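Local coordinates for protein putative invasin (Yersinia pseudotuberculosis IP 31758, PDB 5N40) that probably serves as a surface adhesin that attaches the bacterium to host cells, carrying a C-type lectin-like fold beyond its immunoglobulin-like domains, at residues Thr199-Ala204 against Met209-Val214; Ser161-Val164 against Ala169-Asp172. The protein carries 1 engineered substitution. All blocks are in the same frame, centred on the assembly; numbering follows the deposited sequence.

Contact 1 of 2, residues Thr199-Ala204 against Met209-Val214. Engineered in segment 199-204: Ala203 (natural residue Lys).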
ATOM      1  N   THR A 199       0.165   5.080   6.292  1.00 10.96           N
ATOM      2  CA  THR A 199       1.077   4.081   6.831  1.00 11.14           C
ATOM      3  C   THR A 199       0.509   2.708   6.502  1.00 11.04           C
ATOM      4  O   THR A 199      -0.576   2.347   6.972  1.00 14.67           O
ATOM      5  CB  THR A 199       1.252   4.249   8.337  1.00 16.24           C
ATOM      6  OG1 THR A 199       1.755   5.559   8.619  1.00 13.20           O
ATOM      7  CG2 THR A 199       2.220   3.201   8.875  1.00 15.08           C
ATOM      8  N   LEU A 200       1.229   1.958   5.680  1.00 10.05           N
ATOM      9  CA  LEU A 200       0.877   0.585   5.348  1.00  9.25           C
ATOM     10  C   LEU A 200       1.711  -0.373   6.186  1.00 12.31           C
ATOM     11  O   LEU A 200       2.935  -0.233   6.256  1.00 13.12           O
ATOM     12  CB  LEU A 200       1.112   0.300   3.867  1.00 12.69           C
ATOM     13  CG  LEU A 200       0.130   0.972   2.904  1.00 12.98           C
ATOM     14  CD1 LEU A 200       0.548   0.739   1.469  1.00 14.24           C
ATOM     15  CD2 LEU A 200      -1.288   0.446   3.132  1.00 15.80           C
ATOM     16  N   ARG A 201       1.056  -1.350   6.800  1.00 12.23           N
ATOM     17  CA  ARG A 201       1.755  -2.376   7.573  1.00 13.16           C
ATOM     18  C   ARG A 201       1.741  -3.694   6.808  1.00 13.90           C
ATOM     19  O   ARG A 201       0.675  -4.213   6.460  1.00 16.30           O
ATOM     20  CB  ARG A 201       1.129  -2.563   8.951  1.00 13.74           C
ATOM     21  CG  ARG A 201       1.890  -3.559   9.811  1.00 14.99           C
ATOM     22  CD  ARG A 201       1.524  -3.384  11.258  1.00 14.15           C
ATOM     23  NE  ARG A 201       0.160  -3.811  11.532  1.00 13.89           N
ATOM     24  CZ  ARG A 201      -0.398  -3.758  12.736  1.00 15.50           C
ATOM     25  NH1 ARG A 201       0.291  -3.281  13.760  1.00 16.08           N
ATOM     26  NH2 ARG A 201      -1.643  -4.172  12.911  1.00 15.08           N
ATOM     27  N   ALA A 202       2.928  -4.218   6.535  1.00 11.24           N
ATOM     28  CA  ALA A 202       3.085  -5.555   5.987  1.00 11.99           C
ATOM     29  C   ALA A 202       3.147  -6.551   7.135  1.00 12.81           C
ATOM     30  O   ALA A 202       3.927  -6.368   8.070  1.00 13.49           O
ATOM     31  CB  ALA A 202       4.355  -5.634   5.141  1.00 12.76           C
ATOM     32  N   ALA A 203       2.312  -7.588   7.073  1.00 12.43           N
ATOM     33  CA  ALA A 203       2.281  -8.639   8.081  1.00 10.07           C
ATOM     34  C   ALA A 203       2.507  -9.999   7.433  1.00 14.60           C
ATOM     35  O   ALA A 203       1.767 -10.395   6.525  1.00 14.89           O
ATOM     36  CB  ALA A 203       0.950  -8.643   8.832  1.00 13.32           C
ATOM     37  N   ALA A 204       3.511 -10.724   7.920  1.00 13.67           N
ATOM     38  CA  ALA A 204       3.710 -12.102   7.507  1.00 11.75           C
ATOM     39  C   ALA A 204       2.767 -13.009   8.295  1.00 13.31           C
ATOM     40  O   ALA A 204       2.227 -12.623   9.332  1.00 12.88           O
ATOM     41  CB  ALA A 204       5.165 -12.522   7.725  1.00 14.57           C
ATOM     42  N   MET A 209       5.814  -8.117  11.525  1.00 12.14           N
ATOM     43  CA  MET A 209       5.285  -6.981  10.779  1.00 11.52           C
ATOM     44  C   MET A 209       6.340  -5.893  10.637  1.00 13.90           C
ATOM     45  O   MET A 209       7.318  -5.835  11.385  1.00 14.74           O
ATOM     46  CB  MET A 209       4.055  -6.377  11.469  1.00 12.96           C
ATOM     47  CG  MET A 209       2.992  -7.383  11.862  1.00 18.02           C
ATOM     48  SD  MET A 209       1.718  -6.654  12.899  1.00 18.55           S
ATOM     49  CE  MET A 209       2.630  -6.117  14.328  1.00 20.24           C
ATOM     50  N   GLU A 210       6.103  -5.003   9.675  1.00 11.52           N
ATOM     51  CA  GLU A 210       6.914  -3.806   9.496  1.00 12.60           C
ATOM     52  C   GLU A 210       6.066  -2.791   8.744  1.00 13.60           C
ATOM     53  O   GLU A 210       5.214  -3.171   7.939  1.00 12.73           O
ATOM     54  CB  GLU A 210       8.214  -4.108   8.736  1.00 15.02           C
ATOM     55  CG  GLU A 210       9.136  -2.911   8.581  1.00 15.83           C
ATOM     56  CD  GLU A 210       9.487  -2.277   9.910  1.00 17.83           C
ATOM     57  OE1 GLU A 210       8.703  -1.436  10.406  1.00 17.92           O
ATOM     58  OE2 GLU A 210      10.539  -2.646  10.477  1.00 16.79           O
ATOM     59  N   ASN A 211       6.303  -1.503   9.025  1.00 13.10           N
ATOM     60  CA  ASN A 211       5.527  -0.393   8.477  1.00 13.69           C
ATOM     61  C   ASN A 211       6.337   0.409   7.468  1.00 14.59           C
ATOM     62  O   ASN A 211       7.566   0.490   7.551  1.00 14.24           O
ATOM     63  CB  ASN A 211       5.080   0.584   9.573  1.00 19.70           C
ATOM     64  CG  ASN A 211       4.104  -0.024  10.550  1.00 18.84           C
ATOM     65  OD1 ASN A 211       3.353  -0.930  10.215  1.00 24.71           O
ATOM     66  ND2 ASN A 211       4.095   0.498  11.771  1.00 31.28           N
ATOM     67  N   THR A 212       5.624   1.048   6.540  1.00 14.02           N
ATOM     68  CA  THR A 212       6.224   2.047   5.667  1.00 11.91           C
ATOM     69  C   THR A 212       5.159   3.075   5.313  1.00 16.46           C
ATOM     70  O   THR A 212       3.966   2.767   5.292  1.00 14.46           O
ATOM     71  CB  THR A 212       6.810   1.421   4.390  1.00 12.89           C
ATOM     72  OG1 THR A 212       7.823   2.274   3.843  1.00 16.96           O
ATOM     73  CG2 THR A 212       5.724   1.175   3.333  1.00 15.62           C
ATOM     74  N   ASN A 213       5.599   4.297   5.028  1.00 15.29           N
ATOM     75  CA  ASN A 213       4.694   5.381   4.681  1.00 14.79           C
ATOM     76  C   ASN A 213       4.689   5.606   3.178  1.00 13.36           C
ATOM     77  O   ASN A 213       5.739   5.566   2.527  1.00 14.57           O
ATOM     78  CB  ASN A 213       5.089   6.678   5.390  1.00 14.23           C
ATOM     79  CG  ASN A 213       4.826   6.633   6.875  1.00 16.92           C
ATOM     80  OD1 ASN A 213       3.898   5.969   7.333  1.00 18.57           O
ATOM     81  ND2 ASN A 213       5.643   7.342   7.640  1.00 18.43           N
ATOM     82  N   VAL A 214       3.500   5.828   2.630  1.00 11.78           N
ATOM     83  CA  VAL A 214       3.341   6.237   1.243  1.00 15.33           C
ATOM     84  C   VAL A 214       2.486   7.496   1.212  1.00 12.26           C
ATOM     85  O   VAL A 214       1.484   7.607   1.928  1.00 15.08           O
ATOM     86  CB  VAL A 214       2.722   5.117   0.379  1.00 13.00           C
ATOM     87  CG1 VAL A 214       3.689   3.929   0.291  1.00 10.05           C
ATOM     88  CG2 VAL A 214       1.366   4.686   0.936  1.00 15.31           C
TER
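Thr199-Ala204 and Met209-Val214 run antiparallel, their axes 4.6 Å apart at closest and their directions 158° from each other. Two antiparallel hydrogen-bonded pairs hold them. Leu200 and Thr212 exchange N-H and carbonyl in both directions, with Leu200 N 2.9 Å from Thr212 O, and Ala202 and Glu210 do the same. Arg201 with Asn211 between them, and Thr199 with Asn213 and Ala203 with Met209 at the two ends, are non-hydrogen-bonded pairs with CA atoms 4.4 Å apart.

The segments form a beta hairpin in the immunoglobulin-like domain. Strand 142-151 extends the sheet beyond 199-204. Leu200, Ala202, Glu210 and Thr212 share the face that packs on strands 106-112 and 123-131, as expected in a beta sandwich. Glu210 OE1 turns back to accept from Asn211 N at 2.8 Å, using its anti lone pair.

On the other face Thr199 OG1 donates to Asn213 OD1 at 2.5 Å, with the hydroxyl oxygen tilted 20° from the carbonyl plane of Asn213; the side chains lie alongside each other. Arg201 swings CG anti to its own N (chi1 -176°), which lays the chain beside Asn211, whose OD1 rests 3.0 Å from Arg201 CB. Met209 SD sits over one face of the guanidinium, 3.5 Å from Arg201 NE and offset toward the rim, while a salt bridge from Arg201 NH2 to Glu146 restrains the group from another strand. The engineered Ala203 meets Met209 CG through its CB.

Contact 2 of 2, residues Ser161-Val164 against Ala169-Asp172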
ATOM      1  N   SER A 161     -10.302  10.224   3.262  1.00 15.61           N
ATOM      2  CA  SER A 161      -9.589   9.945   2.030  1.00 15.60           C
ATOM      3  C   SER A 161      -9.970   8.560   1.502  1.00 16.19           C
ATOM      4  O   SER A 161     -10.497   7.712   2.226  1.00 17.53           O
ATOM      5  CB  SER A 161      -8.081  10.027   2.252  1.00 14.84           C
ATOM      6  OG  SER A 161      -7.402  10.105   1.012  1.00 15.32           O
ATOM      7  N   GLY A 162      -9.682   8.340   0.226  1.00 13.79           N
ATOM      8  CA  GLY A 162      -9.997   7.076  -0.408  1.00 15.90           C
ATOM      9  C   GLY A 162      -9.135   5.936   0.106  1.00 14.69           C
ATOM     10  O   GLY A 162      -8.129   6.125   0.791  1.00 15.88           O
ATOM     11  N   VAL A 163      -9.545   4.719  -0.246  1.00 14.40           N
ATOM     12  CA  VAL A 163      -8.818   3.516   0.162  1.00 17.45           C
ATOM     13  C   VAL A 163      -7.612   3.333  -0.752  1.00 15.96           C
ATOM     14  O   VAL A 163      -7.747   3.309  -1.981  1.00 14.79           O
ATOM     15  CB  VAL A 163      -9.740   2.286   0.122  1.00 16.98           C
ATOM     16  CG1 VAL A 163      -9.000   1.017   0.564  1.00 15.69           C
ATOM     17  CG2 VAL A 163     -10.964   2.509   0.986  1.00 18.80           C
ATOM     18  N   VAL A 164      -6.422   3.209  -0.152  1.00 15.07           N
ATOM     19  CA  VAL A 164      -5.209   2.970  -0.927  1.00 13.77           C
ATOM     20  C   VAL A 164      -5.307   1.624  -1.632  1.00 12.62           C
ATOM     21  O   VAL A 164      -5.840   0.646  -1.091  1.00 15.54           O
ATOM     22  CB  VAL A 164      -3.970   3.044  -0.016  1.00 10.12           C
ATOM     23  CG1 VAL A 164      -2.723   2.499  -0.714  1.00 13.70           C
ATOM     24  CG2 VAL A 164      -3.721   4.478   0.415  1.00 17.90           C
ATOM     25  N   ALA A 169      -6.556  -2.992  -6.475  1.00 18.47           N
ATOM     26  CA  ALA A 169      -7.677  -3.359  -5.618  1.00 19.88           C
ATOM     27  C   ALA A 169      -7.417  -2.821  -4.218  1.00 18.76           C
ATOM     28  O   ALA A 169      -6.295  -2.445  -3.876  1.00 14.86           O
ATOM     29  CB  ALA A 169      -7.890  -4.877  -5.567  1.00 19.19           C
ATOM     30  N   ASN A 170      -8.468  -2.795  -3.400  1.00 16.97           N
ATOM     31  CA  ASN A 170      -8.314  -2.321  -2.029  1.00 14.34           C
ATOM     32  C   ASN A 170      -7.214  -3.114  -1.335  1.00 13.43           C
ATOM     33  O   ASN A 170      -7.043  -4.308  -1.583  1.00 16.06           O
ATOM     34  CB  ASN A 170      -9.622  -2.456  -1.245  1.00 15.15           C
ATOM     35  CG  ASN A 170     -10.741  -1.604  -1.805  1.00 19.02           C
ATOM     36  OD1 ASN A 170     -10.501  -0.572  -2.433  1.00 16.92           O
ATOM     37  ND2 ASN A 170     -11.974  -2.022  -1.562  1.00 18.23           N
ATOM     38  N   TYR A 171      -6.464  -2.438  -0.460  1.00 13.56           N
ATOM     39  CA  TYR A 171      -5.316  -3.079   0.180  1.00 14.56           C
ATOM     40  C   TYR A 171      -5.727  -4.338   0.942  1.00 13.78           C
ATOM     41  O   TYR A 171      -4.973  -5.317   0.978  1.00 14.01           O
ATOM     42  CB  TYR A 171      -4.609  -2.093   1.119  1.00 13.57           C
ATOM     43  CG  TYR A 171      -5.460  -1.660   2.286  1.00 13.18           C
ATOM     44  CD1 TYR A 171      -5.558  -2.441   3.436  1.00 14.56           C
ATOM     45  CD2 TYR A 171      -6.185  -0.478   2.242  1.00 13.38           C
ATOM     46  CE1 TYR A 171      -6.347  -2.059   4.490  1.00 15.70           C
ATOM     47  CE2 TYR A 171      -6.974  -0.084   3.303  1.00 14.35           C
ATOM     48  CZ  TYR A 171      -7.056  -0.882   4.421  1.00 17.01           C
ATOM     49  OH  TYR A 171      -7.857  -0.487   5.470  1.00 17.71           O
ATOM     50  N   ASP A 172      -6.915  -4.341   1.552  1.00 13.59           N
ATOM     51  CA  ASP A 172      -7.331  -5.471   2.378  1.00 17.20           C
ATOM     52  C   ASP A 172      -7.768  -6.679   1.562  1.00 19.00           C
ATOM     53  O   ASP A 172      -8.044  -7.732   2.151  1.00 17.08           O
ATOM     54  CB  ASP A 172      -8.453  -5.064   3.346  1.00 19.58           C
ATOM     55  CG  ASP A 172      -9.641  -4.393   2.661  1.00 22.42           C
ATOM     56  OD1 ASP A 172      -9.771  -4.447   1.413  1.00 20.68           O
ATOM     57  OD2 ASP A 172     -10.457  -3.805   3.409  1.00 19.68           O
TER
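Val163 CG1 presses against Tyr171 at CE2, 3.6 Å away, and is equally close to CD2, the neighbouring ring carbon. The methyl reaches the ring obliquely, and the two side chains cross at about a right angle. The same methyl also lies 3.7 Å from Asn170 OD1, so one branch of Val163 touches two consecutive residues of 169-172. The backbone adds a single weak hydrogen bond: Tyr171 N to Val164 O, 3.2 Å long and bent to 132° at the hydrogen. That carbonyl oxygen also lies in the plane of the Tyr171 ring, at its edge, 3.5 Å from CD2.

CG1 of Val163 stands anti to its backbone N (chi1 -179°), while the Tyr171 ring sits between N and the carbonyl carbon (chi1 65°), close to its own backbone and beside Val164 O. Further out, Gln165 NE2 donates to both Asn170 OD1 and Val163 O, tying the segments together through the first residue of strand 165-166. Ser161 OG hydrogen-bonds Ile194 N, tying the first residue of the segment to a neighbouring loop.

Segment 161-164 leads into strand 165-166, and 169-172 holds its partner strand 169-170 and the start of a 3-10 turn, at the edge of a sheet of the immunoglobulin-like domain. With one bent backbone bond and the contacts of one valine methyl directly between them, the two segments are probably held together in good part by the Gln165 amide, which bonds to both.

Overall arrangement
Both contacts belong to the same immunoglobulin-like domain, in the middle of an elongated chain whose C-terminal part has the C-type lectin-like fold. They follow one another in sequence: contact 2 closes before contact 1 opens. Their centres are about 14 Å apart and their nearest atoms about 4 Å apart, without touching. Contact 1 is a regular hairpin pairing in one sheet, burying 543 Å² between its segments; contact 2 joins a loop to edge strand 169-170 of the other sheet and the 3-10 turn that follows it, and buries 187 Å². Strand 123-131, which packs under the 199-204 and 209-214 pair, belongs to the same sheet as strands 165-166 and 169-170, linking the two regions.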